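PDB 2IQI: ABC-type transport auxiliary lipoprotein component domain-containing protein from Xanthomonas campestris pv. campestris, which is of unknown function but probably serves as a lipoprotein auxiliary component of an ABC-type transport system. Local coordinates for residues 26-31 and 176-181; 99-104 and 128-133; 107-112 and 123-128; 144-149 and 166-171. All coordinates share one frame; numbering follows the deposited sequence.

Interaction 1: 26-31 and 176-181; sequences PQVSWQ and WTLITG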
loop_
_atom_site.group_PDB
_atom_site.type_symbol
_atom_site.label_atom_id
_atom_site.label_comp_id
_atom_site.label_asym_id
_atom_site.label_seq_id
_atom_site.Cartn_x
_atom_site.Cartn_y
_atom_site.Cartn_z
ATOM N N PRO A 26 7.458 -9.762 15.378
ATOM C CA PRO A 26 8.364 -10.892 15.512
ATOM C C PRO A 26 9.505 -10.762 14.511
ATOM O O PRO A 26 9.297 -10.293 13.359
ATOM C CB PRO A 26 7.494 -12.096 15.132
ATOM C CG PRO A 26 6.412 -11.532 14.322
ATOM C CD PRO A 26 6.132 -10.188 14.923
ATOM N N GLN A 27 10.702 -11.131 14.981
ATOM C CA GLN A 27 11.846 -11.411 14.126
ATOM C C GLN A 27 11.669 -12.815 13.593
ATOM O O GLN A 27 11.599 -13.749 14.376
ATOM C CB GLN A 27 13.131 -11.309 14.916
ATOM C CG GLN A 27 14.349 -11.313 14.020
ATOM C CD GLN A 27 15.482 -10.467 14.573
ATOM O OE1 GLN A 27 15.804 -10.528 15.774
ATOM N NE2 GLN A 27 16.096 -9.663 13.698
ATOM N N VAL A 28 11.558 -12.968 12.277
ATOM C CA VAL A 28 11.219 -14.265 11.704
ATOM C C VAL A 28 12.401 -14.885 10.958
ATOM O O VAL A 28 13.480 -14.300 10.898
ATOM C CB VAL A 28 9.980 -14.217 10.766
ATOM C CG1 VAL A 28 8.760 -13.610 11.480
ATOM C CG2 VAL A 28 10.309 -13.494 9.486
ATOM N N SER A 29 12.198 -16.075 10.399
ATOM C CA SER A 29 13.223 -16.688 9.553
ATOM C C SER A 29 12.641 -17.427 8.324
ATOM O O SER A 29 13.394 -18.074 7.580
ATOM C CB SER A 29 14.079 -17.637 10.369
ATOM O OG SER A 29 13.365 -18.843 10.521
ATOM N N TRP A 30 11.313 -17.346 8.127
ATOM C CA TRP A 30 10.727 -17.748 6.849
ATOM C C TRP A 30 11.024 -16.659 5.782
ATOM O O TRP A 30 11.674 -15.617 6.077
ATOM C CB TRP A 30 9.239 -18.097 6.973
ATOM C CG TRP A 30 8.476 -17.150 7.834
ATOM C CD1 TRP A 30 8.265 -17.257 9.160
ATOM C CD2 TRP A 30 7.837 -15.936 7.423
ATOM N NE1 TRP A 30 7.528 -16.198 9.614
ATOM C CE2 TRP A 30 7.259 -15.363 8.567
ATOM C CE3 TRP A 30 7.704 -15.268 6.193
ATOM C CZ2 TRP A 30 6.531 -14.156 8.528
ATOM C CZ3 TRP A 30 6.982 -14.055 6.155
ATOM C CH2 TRP A 30 6.401 -13.524 7.316
ATOM N N GLN A 31 10.598 -16.916 4.543
ATOM C CA GLN A 31 11.036 -16.119 3.426
ATOM C C GLN A 31 9.828 -15.653 2.698
ATOM O O GLN A 31 8.874 -16.435 2.541
ATOM C CB GLN A 31 11.922 -16.924 2.502
ATOM C CG GLN A 31 13.240 -17.326 3.153
ATOM C CD GLN A 31 14.328 -17.713 2.146
ATOM O OE1 GLN A 31 15.528 -17.680 2.486
ATOM N NE2 GLN A 31 13.920 -18.058 0.898
ATOM N N TRP A 176 1.226 -6.928 9.781
ATOM C CA TRP A 176 0.231 -7.992 9.752
ATOM C C TRP A 176 0.799 -9.186 9.041
ATOM O O TRP A 176 0.380 -10.301 9.307
ATOM C CB TRP A 176 -1.019 -7.505 9.060
ATOM C CG TRP A 176 -2.005 -8.502 8.791
ATOM C CD1 TRP A 176 -3.010 -8.913 9.624
ATOM C CD2 TRP A 176 -2.166 -9.220 7.571
ATOM N NE1 TRP A 176 -3.777 -9.873 8.995
ATOM C CE2 TRP A 176 -3.268 -10.086 7.737
ATOM C CE3 TRP A 176 -1.462 -9.249 6.357
ATOM C CZ2 TRP A 176 -3.692 -10.952 6.723
ATOM C CZ3 TRP A 176 -1.892 -10.125 5.345
ATOM C CH2 TRP A 176 -2.993 -10.949 5.535
ATOM N N THR A 177 1.731 -8.947 8.123
ATOM C CA THR A 177 2.367 -10.012 7.363
ATOM C C THR A 177 3.320 -10.794 8.248
ATOM O O THR A 177 3.311 -12.016 8.241
ATOM C CB THR A 177 3.149 -9.462 6.161
ATOM O OG1 THR A 177 2.250 -8.714 5.355
ATOM C CG2 THR A 177 3.730 -10.613 5.311
ATOM N N LEU A 178 4.132 -10.075 9.011
ATOM C CA LEU A 178 5.041 -10.696 9.945
ATOM C C LEU A 178 4.305 -11.451 11.018
ATOM O O LEU A 178 4.702 -12.554 11.341
ATOM C CB LEU A 178 5.942 -9.675 10.602
ATOM C CG LEU A 178 6.821 -8.927 9.630
ATOM C CD1 LEU A 178 7.584 -7.979 10.449
ATOM C CD2 LEU A 178 7.747 -9.876 8.817
ATOM N N ILE A 179 3.268 -10.860 11.609
ATOM C CA ILE A 179 2.580 -11.520 12.726
ATOM C C ILE A 179 1.785 -12.720 12.208
ATOM O O ILE A 179 1.927 -13.834 12.742
ATOM C CB ILE A 179 1.731 -10.523 13.549
ATOM C CG1 ILE A 179 2.677 -9.649 14.362
ATOM C CG2 ILE A 179 0.701 -11.226 14.444
ATOM C CD1 ILE A 179 2.026 -8.449 14.950
ATOM N N THR A 180 0.989 -12.516 11.160
ATOM C CA THR A 180 0.200 -13.607 10.623
ATOM C C THR A 180 1.116 -14.735 10.112
ATOM O O THR A 180 0.893 -15.910 10.409
ATOM C CB THR A 180 -0.747 -13.147 9.499
ATOM O OG1 THR A 180 -1.499 -11.989 9.917
ATOM C CG2 THR A 180 -1.687 -14.260 9.150
ATOM N N GLY A 181 2.166 -14.369 9.389
ATOM C CA GLY A 181 3.105 -15.343 8.901
ATOM C C GLY A 181 3.643 -16.195 10.020
ATOM O O GLY A 181 3.629 -17.420 9.937
#

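Interaction 2: 99-104 and 128-133; sequences SDYKLA and AKLLHS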
loop_
_atom_site.group_PDB
_atom_site.type_symbol
_atom_site.label_atom_id
_atom_site.label_comp_id
_atom_site.label_asym_id
_atom_site.label_seq_id
_atom_site.Cartn_x
_atom_site.Cartn_y
_atom_site.Cartn_z
ATOM N N SER A 99 11.224 -19.442 -1.520
ATOM C CA SER A 99 10.240 -18.725 -0.670
ATOM C C SER A 99 9.133 -19.569 0.061
ATOM O O SER A 99 8.445 -20.399 -0.560
ATOM C CB SER A 99 9.572 -17.579 -1.457
ATOM O OG SER A 99 8.428 -18.048 -2.181
ATOM N N ASP A 100 8.948 -19.303 1.365
ATOM C CA ASP A 100 7.882 -19.909 2.197
ATOM C C ASP A 100 6.479 -19.278 2.048
ATOM O O ASP A 100 5.494 -19.977 1.844
ATOM C CB ASP A 100 8.287 -19.864 3.663
ATOM C CG ASP A 100 9.672 -20.428 3.909
ATOM O OD1 ASP A 100 9.788 -21.663 3.998
ATOM O OD2 ASP A 100 10.636 -19.643 4.041
ATOM N N TYR A 101 6.379 -17.956 2.156
ATOM C CA TYR A 101 5.076 -17.255 2.014
ATOM C C TYR A 101 5.066 -16.302 0.845
ATOM O O TYR A 101 6.120 -15.808 0.446
ATOM C CB TYR A 101 4.711 -16.493 3.290
ATOM C CG TYR A 101 4.490 -17.412 4.459
ATOM C CD1 TYR A 101 3.240 -18.004 4.679
ATOM C CD2 TYR A 101 5.541 -17.727 5.334
ATOM C CE1 TYR A 101 3.030 -18.881 5.759
ATOM C CE2 TYR A 101 5.343 -18.600 6.412
ATOM C CZ TYR A 101 4.088 -19.168 6.609
ATOM O OH TYR A 101 3.888 -19.997 7.659
ATOM N N LYS A 102 3.868 -16.033 0.324
ATOM C CA LYS A 102 3.662 -15.066 -0.754
ATOM C C LYS A 102 2.632 -14.028 -0.303
ATOM O O LYS A 102 1.523 -14.390 0.096
ATOM C CB LYS A 102 3.198 -15.785 -2.029
ATOM C CG LYS A 102 2.739 -14.867 -3.182
ATOM C CD LYS A 102 1.672 -15.557 -4.083
ATOM C CE LYS A 102 1.905 -15.218 -5.583
ATOM N NZ LYS A 102 0.815 -15.699 -6.510
ATOM N N LEU A 103 3.016 -12.743 -0.357
ATOM C CA LEU A 103 2.105 -11.611 -0.048
ATOM C C LEU A 103 1.513 -11.047 -1.317
ATOM O O LEU A 103 2.231 -10.416 -2.118
ATOM C CB LEU A 103 2.833 -10.500 0.691
ATOM C CG LEU A 103 2.063 -9.219 0.978
ATOM C CD1 LEU A 103 0.864 -9.449 1.851
ATOM C CD2 LEU A 103 2.990 -8.227 1.631
ATOM N N ALA A 104 0.207 -11.264 -1.489
ATOM C CA ALA A 104 -0.510 -10.738 -2.650
ATOM C C ALA A 104 -1.514 -9.607 -2.305
ATOM O O ALA A 104 -2.448 -9.793 -1.518
ATOM C CB ALA A 104 -1.211 -11.871 -3.380
ATOM N N ALA A 128 -4.977 -7.761 1.208
ATOM C CA ALA A 128 -3.804 -8.627 1.180
ATOM C C ALA A 128 -4.187 -10.048 1.489
ATOM O O ALA A 128 -4.943 -10.315 2.415
ATOM C CB ALA A 128 -2.769 -8.164 2.202
ATOM N N LYS A 129 -3.659 -10.968 0.711
ATOM C CA LYS A 129 -3.723 -12.353 1.074
ATOM C C LYS A 129 -2.304 -12.744 1.371
ATOM O O LYS A 129 -1.372 -12.311 0.655
ATOM C CB LYS A 129 -4.202 -13.160 -0.112
ATOM C CG LYS A 129 -5.617 -12.901 -0.500
ATOM C CD LYS A 129 -5.996 -13.817 -1.605
ATOM C CE LYS A 129 -7.488 -13.908 -1.604
ATOM N NZ LYS A 129 -8.207 -12.628 -1.868
ATOM N N LEU A 130 -2.126 -13.548 2.408
ATOM C CA LEU A 130 -0.884 -14.228 2.641
ATOM C C LEU A 130 -1.111 -15.707 2.334
ATOM O O LEU A 130 -2.002 -16.346 2.891
ATOM C CB LEU A 130 -0.449 -14.030 4.086
ATOM C CG LEU A 130 0.914 -14.634 4.407
ATOM C CD1 LEU A 130 2.016 -13.891 3.599
ATOM C CD2 LEU A 130 1.205 -14.604 5.875
ATOM N N LEU A 131 -0.328 -16.240 1.417
ATOM C CA LEU A 131 -0.419 -17.641 0.992
ATOM C C LEU A 131 0.819 -18.392 1.421
ATOM O O LEU A 131 1.914 -17.819 1.509
ATOM C CB LEU A 131 -0.537 -17.730 -0.520
ATOM C CG LEU A 131 -1.854 -17.203 -1.084
ATOM C CD1 LEU A 131 -1.777 -16.982 -2.592
ATOM C CD2 LEU A 131 -2.989 -18.211 -0.756
ATOM N N HIS A 132 0.639 -19.678 1.710
ATOM C CA HIS A 132 1.737 -20.570 2.035
ATOM C C HIS A 132 2.122 -21.196 0.698
ATOM O O HIS A 132 1.306 -21.907 0.096
ATOM C CB HIS A 132 1.268 -21.610 3.067
ATOM C CG HIS A 132 2.376 -22.447 3.637
ATOM N ND1 HIS A 132 2.453 -23.809 3.452
ATOM C CD2 HIS A 132 3.457 -22.112 4.376
ATOM C CE1 HIS A 132 3.528 -24.278 4.054
ATOM N NE2 HIS A 132 4.155 -23.268 4.623
ATOM N N SER A 133 3.325 -20.896 0.196
ATOM C CA SER A 133 3.658 -21.199 -1.225
ATOM C C SER A 133 3.444 -22.666 -1.632
ATOM O O SER A 133 2.967 -22.950 -2.739
ATOM C CB SER A 133 5.077 -20.751 -1.586
ATOM O OG SER A 133 5.354 -19.445 -1.089
#

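Interaction 3: 107-112 and 123-128; sequences VRRFES and TIELNA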
loop_
_atom_site.group_PDB
_atom_site.type_symbol
_atom_site.label_atom_id
_atom_site.label_comp_id
_atom_site.label_asym_id
_atom_site.label_seq_id
_atom_site.Cartn_x
_atom_site.Cartn_y
_atom_site.Cartn_z
ATOM N N VAL A 107 -5.358 -3.859 -5.034
ATOM C CA VAL A 107 -5.637 -2.446 -4.721
ATOM C C VAL A 107 -7.022 -2.037 -5.246
ATOM O O VAL A 107 -7.309 -2.218 -6.442
ATOM C CB VAL A 107 -4.583 -1.526 -5.313
ATOM C CG1 VAL A 107 -4.942 -0.081 -5.058
ATOM C CG2 VAL A 107 -3.222 -1.844 -4.715
ATOM N N ARG A 108 -7.874 -1.523 -4.351
ATOM C CA ARG A 108 -9.288 -1.271 -4.673
ATOM C C ARG A 108 -9.548 0.198 -4.949
ATOM O O ARG A 108 -10.264 0.546 -5.882
ATOM C CB ARG A 108 -10.189 -1.742 -3.547
ATOM C CG ARG A 108 -10.084 -3.231 -3.240
ATOM C CD ARG A 108 -10.926 -3.506 -2.030
ATOM N NE ARG A 108 -11.109 -4.915 -1.720
ATOM C CZ ARG A 108 -11.837 -5.365 -0.683
ATOM N NH1 ARG A 108 -12.436 -4.495 0.139
ATOM N NH2 ARG A 108 -11.997 -6.688 -0.471
ATOM N N ARG A 109 -8.959 1.053 -4.117
ATOM C CA ARG A 109 -9.057 2.488 -4.270
ATOM C C ARG A 109 -7.704 3.106 -4.026
ATOM O O ARG A 109 -6.992 2.718 -3.082
ATOM C CB ARG A 109 -10.136 3.057 -3.342
ATOM C CG ARG A 109 -11.561 2.689 -3.850
ATOM C CD ARG A 109 -12.592 3.491 -3.201
ATOM N NE ARG A 109 -12.519 3.336 -1.755
ATOM C CZ ARG A 109 -12.632 4.347 -0.897
ATOM N NH1 ARG A 109 -12.809 5.595 -1.346
ATOM N NH2 ARG A 109 -12.556 4.128 0.399
ATOM N N PHE A 110 -7.321 4.005 -4.934
ATOM C CA PHE A 110 -6.138 4.855 -4.788
ATOM C C PHE A 110 -6.525 6.269 -5.302
ATOM O O PHE A 110 -6.366 6.604 -6.498
ATOM C CB PHE A 110 -4.973 4.276 -5.578
ATOM C CG PHE A 110 -3.637 4.677 -5.050
ATOM C CD1 PHE A 110 -3.094 5.911 -5.365
ATOM C CD2 PHE A 110 -2.916 3.820 -4.228
ATOM C CE1 PHE A 110 -1.868 6.281 -4.857
ATOM C CE2 PHE A 110 -1.692 4.173 -3.735
ATOM C CZ PHE A 110 -1.172 5.411 -4.037
ATOM N N GLU A 111 -7.075 7.092 -4.416
ATOM C CA GLU A 111 -7.760 8.278 -4.898
ATOM C C GLU A 111 -7.814 9.413 -3.893
ATOM O O GLU A 111 -7.804 9.199 -2.685
ATOM C CB GLU A 111 -9.173 7.913 -5.352
ATOM C CG GLU A 111 -10.050 7.388 -4.205
ATOM C CD GLU A 111 -11.376 6.794 -4.678
ATOM O OE1 GLU A 111 -12.430 7.389 -4.372
ATOM O OE2 GLU A 111 -11.372 5.744 -5.367
ATOM N N SER A 112 -7.859 10.629 -4.416
ATOM C CA SER A 112 -8.214 11.789 -3.619
ATOM C C SER A 112 -9.728 11.856 -3.504
ATOM O O SER A 112 -10.411 12.048 -4.489
ATOM C CB SER A 112 -7.695 13.029 -4.290
ATOM O OG SER A 112 -7.877 14.113 -3.447
ATOM N N THR A 123 -6.904 8.425 -0.101
ATOM C CA THR A 123 -7.554 7.223 0.292
ATOM C C THR A 123 -6.962 6.007 -0.414
ATOM O O THR A 123 -6.924 5.937 -1.655
ATOM C CB THR A 123 -9.056 7.338 -0.029
ATOM O OG1 THR A 123 -9.606 8.404 0.749
ATOM C CG2 THR A 123 -9.818 6.037 0.282
ATOM N N ILE A 124 -6.521 5.037 0.380
ATOM C CA ILE A 124 -6.053 3.802 -0.158
ATOM C C ILE A 124 -6.878 2.737 0.475
ATOM O O ILE A 124 -6.984 2.671 1.691
ATOM C CB ILE A 124 -4.546 3.592 0.105
ATOM C CG1 ILE A 124 -3.735 4.761 -0.457
ATOM C CG2 ILE A 124 -4.066 2.407 -0.632
ATOM C CD1 ILE A 124 -2.294 4.673 -0.206
ATOM N N GLU A 125 -7.511 1.919 -0.354
ATOM C CA GLU A 125 -8.153 0.710 0.107
ATOM C C GLU A 125 -7.607 -0.465 -0.677
ATOM O O GLU A 125 -7.570 -0.420 -1.924
ATOM C CB GLU A 125 -9.654 0.810 -0.015
ATOM C CG GLU A 125 -10.364 -0.543 0.086
ATOM C CD GLU A 125 -11.896 -0.424 -0.045
ATOM O OE1 GLU A 125 -12.404 0.733 -0.204
ATOM O OE2 GLU A 125 -12.591 -1.481 0.039
ATOM N N LEU A 126 -7.174 -1.500 0.056
ATOM C CA LEU A 126 -6.559 -2.693 -0.539
ATOM C C LEU A 126 -6.797 -4.002 0.268
ATOM O O LEU A 126 -7.115 -3.954 1.480
ATOM C CB LEU A 126 -5.082 -2.462 -0.815
ATOM C CG LEU A 126 -4.195 -2.165 0.405
ATOM C CD1 LEU A 126 -3.800 -3.470 1.135
ATOM C CD2 LEU A 126 -2.941 -1.238 0.098
ATOM N N ASN A 127 -6.640 -5.159 -0.398
ATOM C CA ASN A 127 -6.787 -6.451 0.257
ATOM C C ASN A 127 -5.527 -7.293 0.095
ATOM O O ASN A 127 -5.048 -7.509 -1.025
ATOM C CB ASN A 127 -7.980 -7.179 -0.340
ATOM C CG ASN A 127 -8.201 -8.545 0.262
ATOM O OD1 ASN A 127 -7.738 -9.558 -0.293
ATOM N ND2 ASN A 127 -8.922 -8.599 1.394
ATOM N N ALA A 128 -4.977 -7.761 1.208
ATOM C CA ALA A 128 -3.804 -8.627 1.180
ATOM C C ALA A 128 -4.187 -10.048 1.489
ATOM O O ALA A 128 -4.943 -10.315 2.415
ATOM C CB ALA A 128 -2.769 -8.164 2.202
#

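Interaction 4: 144-149 and 166-171; sequences FTVARP and LTQVTT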
loop_
_atom_site.group_PDB
_atom_site.type_symbol
_atom_site.label_atom_id
_atom_site.label_comp_id
_atom_site.label_asym_id
_atom_site.label_seq_id
_atom_site.Cartn_x
_atom_site.Cartn_y
_atom_site.Cartn_z
ATOM N N PHE A 144 -7.525 -3.468 4.239
ATOM C CA PHE A 144 -6.951 -2.303 4.917
ATOM C C PHE A 144 -7.486 -1.079 4.210
ATOM O O PHE A 144 -7.365 -1.019 2.999
ATOM C CB PHE A 144 -5.416 -2.305 4.797
ATOM C CG PHE A 144 -4.743 -3.421 5.550
ATOM C CD1 PHE A 144 -4.330 -3.242 6.861
ATOM C CD2 PHE A 144 -4.524 -4.663 4.938
ATOM C CE1 PHE A 144 -3.705 -4.280 7.541
ATOM C CE2 PHE A 144 -3.898 -5.695 5.604
ATOM C CZ PHE A 144 -3.476 -5.504 6.924
ATOM N N THR A 145 -8.049 -0.121 4.946
ATOM C CA THR A 145 -8.497 1.154 4.385
ATOM C C THR A 145 -7.838 2.285 5.156
ATOM O O THR A 145 -7.986 2.369 6.360
ATOM C CB THR A 145 -10.063 1.399 4.528
ATOM O OG1 THR A 145 -10.790 0.206 4.240
ATOM C CG2 THR A 145 -10.534 2.476 3.592
ATOM N N VAL A 146 -7.175 3.192 4.469
ATOM C CA VAL A 146 -6.656 4.342 5.142
ATOM C C VAL A 146 -7.105 5.599 4.409
ATOM O O VAL A 146 -7.044 5.649 3.175
ATOM C CB VAL A 146 -5.144 4.271 5.204
ATOM C CG1 VAL A 146 -4.558 5.587 5.681
ATOM C CG2 VAL A 146 -4.722 3.161 6.131
ATOM N N ALA A 147 -7.586 6.598 5.160
ATOM C CA ALA A 147 -7.925 7.921 4.586
ATOM C C ALA A 147 -7.286 9.046 5.396
ATOM O O ALA A 147 -7.455 9.141 6.623
ATOM C CB ALA A 147 -9.445 8.112 4.478
ATOM N N ARG A 148 -6.514 9.898 4.738
ATOM C CA ARG A 148 -5.862 10.970 5.500
ATOM C C ARG A 148 -6.244 12.307 4.916
ATOM O O ARG A 148 -6.015 12.545 3.731
ATOM C CB ARG A 148 -4.342 10.782 5.540
ATOM C CG ARG A 148 -3.872 9.482 6.244
ATOM C CD ARG A 148 -3.995 9.508 7.770
ATOM N NE ARG A 148 -3.076 10.503 8.333
ATOM C CZ ARG A 148 -1.859 10.226 8.806
ATOM N NH1 ARG A 148 -1.428 8.968 8.823
ATOM N NH2 ARG A 148 -1.075 11.201 9.279
ATOM N N PRO A 149 -6.827 13.199 5.740
ATOM C CA PRO A 149 -7.323 14.480 5.198
ATOM C C PRO A 149 -6.139 15.280 4.712
ATOM O O PRO A 149 -5.067 15.257 5.331
ATOM C CB PRO A 149 -7.949 15.166 6.408
ATOM C CG PRO A 149 -7.162 14.600 7.586
ATOM C CD PRO A 149 -6.979 13.131 7.206
ATOM N N LEU A 166 0.105 6.251 2.379
ATOM C CA LEU A 166 1.009 5.221 1.966
ATOM C C LEU A 166 1.761 4.717 3.139
ATOM O O LEU A 166 1.888 3.504 3.282
ATOM C CB LEU A 166 2.032 5.737 0.965
ATOM C CG LEU A 166 1.717 5.329 -0.455
ATOM C CD1 LEU A 166 2.290 6.360 -1.436
ATOM C CD2 LEU A 166 2.226 3.925 -0.672
ATOM N N THR A 167 2.288 5.636 3.959
ATOM C CA THR A 167 3.147 5.249 5.071
ATOM C C THR A 167 2.320 4.426 6.059
ATOM O O THR A 167 2.739 3.328 6.457
ATOM C CB THR A 167 3.812 6.464 5.735
ATOM O OG1 THR A 167 4.657 7.106 4.783
ATOM C CG2 THR A 167 4.660 6.068 6.959
ATOM N N GLN A 168 1.125 4.915 6.395
ATOM C CA GLN A 168 0.249 4.201 7.331
ATOM C C GLN A 168 -0.223 2.813 6.839
ATOM O O GLN A 168 -0.152 1.865 7.615
ATOM C CB GLN A 168 -0.913 5.072 7.801
ATOM C CG GLN A 168 -1.870 4.358 8.702
ATOM C CD GLN A 168 -3.098 5.190 9.100
ATOM O OE1 GLN A 168 -3.073 6.415 9.080
ATOM N NE2 GLN A 168 -4.169 4.506 9.490
ATOM N N VAL A 169 -0.664 2.669 5.578
ATOM C CA VAL A 169 -1.126 1.346 5.101
ATOM C C VAL A 169 0.022 0.352 5.031
ATOM O O VAL A 169 -0.167 -0.805 5.395
ATOM C CB VAL A 169 -2.017 1.369 3.770
ATOM C CG1 VAL A 169 -1.205 1.460 2.489
ATOM C CG2 VAL A 169 -2.932 0.164 3.708
ATOM N N THR A 170 1.205 0.805 4.587
ATOM C CA THR A 170 2.383 -0.048 4.469
ATOM C C THR A 170 2.749 -0.536 5.874
ATOM O O THR A 170 3.114 -1.688 6.050
ATOM C CB THR A 170 3.591 0.715 3.850
ATOM O OG1 THR A 170 3.248 1.189 2.548
ATOM C CG2 THR A 170 4.826 -0.145 3.736
ATOM N N THR A 171 2.640 0.341 6.875
ATOM C CA THR A 171 2.986 -0.029 8.257
ATOM C C THR A 171 2.022 -1.123 8.750
ATOM O O THR A 171 2.399 -2.044 9.505
ATOM C CB THR A 171 2.943 1.196 9.201
ATOM O OG1 THR A 171 3.918 2.150 8.781
ATOM C CG2 THR A 171 3.279 0.807 10.563
#

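Interaction 1: 26-31 and 176-181
The indole of Trp30 lies against the last turns of helix 155-185; its six-membered ring reaches Gly181 obliquely, with Trp30 CZ2 3.6 Å from Gly181 CA. This is loop-on-helix packing: the chain running into strand 31-34 covers the C-terminal part of the long helix of an alpha+beta fold. With chi1 at 42°, Trp30 CG sits in the crowded position between its own backbone N and carbonyl carbon, and the ring reaches across to the helix. Leu178 O meets the ring at its edge, near the plane, 3.7 Å from Trp30 CZ2, while Thr177 O comes obliquely to CH2. On the loop side, Val28 CG2 rests 3.7 Å above one ring face, offset toward the rim. Gly181 has no side chain to stand between the rim of the indole, at CZ2, and the helix backbone. The pyrrole N-H of Trp30 bonds onward to Gln182 OE1, one residue further along the helix. Leu178 CD2 adds an apolar contact to Trp30 CH2, while Leu178 CB lies 4.2 Å from Pro26 CG. That proline crosses Ile179 at about a right angle, its CD atom 3.5 Å from Ile179 CG1.

Interaction 2: 99-104 and 128-133
Tyr101 and His132 face each other as a non-hydrogen-bonded pair of two antiparallel strands, 101-110 and 121-132, neighbours in the mixed sheet of this alpha+beta fold; the short segments here run at 159° to one another. The two side chains leave the sheet on the same face and cross obliquely. Tyr101 has CG beside its backbone N, His132 has CG anti to its own, and so the rings tilt together with centroids 5.2 Å apart and planes at 59°. His132 CD2 is 3.5 Å from Tyr101 CE1, and that tyrosine carbon approaches the imidazole at its edge, near its plane. The phenol oxygen continues to Asp184, and the imidazole nitrogen ND1 of His132 is hydrogen-bonded to Asp135; Trp30 makes an edge-to-face contact with the Tyr101 ring. On the same face Leu130 reaches back along the pair, its CD1 3.8 Å from Tyr101 CB, and Leu103 leans the other way to put CD1 3.9 Å from Ala128 CB. Leu103 is covered by helices 69-82 and 155-185, and Ala128 by the latter. On the opposite face Lys102 and Leu131 lie side by side and point the same way, Lys102 CD 4.0 Å from Leu131 CD1. Between the faces, Lys102 with Leu131 and Ala104 with Lys129 exchange paired backbone bonds. The pairing runs on past the strand ends, where Ser133 N donates to Asp100 O over 2.9 Å, from 25° above the carbonyl plane.

Interaction 3: 107-112 and 123-128
Glu125 sets out from strand 121-132 with CB 4.0 Å from Arg109 CB, on the face that also carries Thr123. Its CG, anti to the backbone N, passes Arg108 CD at 3.7 Å, and the chain then runs fully extended, bringing the carboxylate between two guanidinium groups. Glu125 OE2 forms a salt bridge with Arg108 NH1 at 3.0 Å and Glu125 OE1 one with Arg109 NE, also at 3.0 Å. Both oxygens use their anti lone pairs, and each lies close to the plane of its own guanidinium, although the carboxylate is turned 59° from that of Arg108 and 85° from that of Arg109. Thr123 CG2 lies over one face of the Arg109 guanidinium, 3.3 Å from NH2. Arg109 NH1 extends the network to Glu111 OE1, which also pairs with Arg51. On the other face, Phe110 lies alongside Ile124, its CE2 3.6 Å from Ile124 CD1, beneath the helices. The backbone is consistent with this sharing: Glu125 O accepts both Arg108 N, at 2.7 Å, and Arg109 N, at 3.0 Å. Two successive residues facing a single one across antiparallel strands, with the register shifted by one, make a classic beta bulge.

Interaction 4: 144-149 and 166-171
Apolar contacts carry the buried part, where Val169 of the helix meets two residues that point from alternate positions of strand 137-149. Val169 CG2, anti to its backbone N, comes to 3.7 Å from Phe144 CB, and Val169 CB lies 4.0 Å from Val146 CG2. The Phe144 ring continues along the helix to Trp176, which it meets edge-to-face. Val146 also touches Gln168: the extended glutamine lays its amide across the two methyls, CD 3.7 Å from Val146 CG1 and NE2 near CG2. This is helix-on-sheet packing in a two-layer alpha+beta arrangement. Helix 155-185, the next element after the strand, turns back over the sheet, and the two segment axes run at 157° with a closest approach of 8.4 Å. Helix 69-82 packs beside it, touching Leu166 and Thr170. Of the polar contacts, one crosses between strand and helix. Arg148, folded back at chi2 and chi3, gives NH1 to Gln168 OE1 at 3.0 Å, with an N-H...O angle of 143°. The donor lies in the plane of the amide carbonyl, but the oxygen is 23° out of the guanidinium plane. Gln168 NE2 is bonded to Glu172 OE2, so both ends of the amide are held.

How the interactions relate
From the N terminus, segment 26-31 opens the widest loop, which interaction 1 closes only at 176-181, and the other three contacts all lie inside it. Strand 101-110 carries most of segments 99-104 and 107-112; its partner returns first through 123-128, closing interaction 3, and then through 128-133, closing interaction 2. Interaction 3 is therefore nested in interaction 2, and the two share Ala128. Interaction 4 comes next in series, from 144-149 to 166-171, and none of the loops cross. Interactions 3 and 4 join across the sheet through Leu126 O to Phe144 N and Ile124 O to Val146 N. Interactions 1 and 4 share helix 155-185, which meets the incoming loop and the sheet respectively.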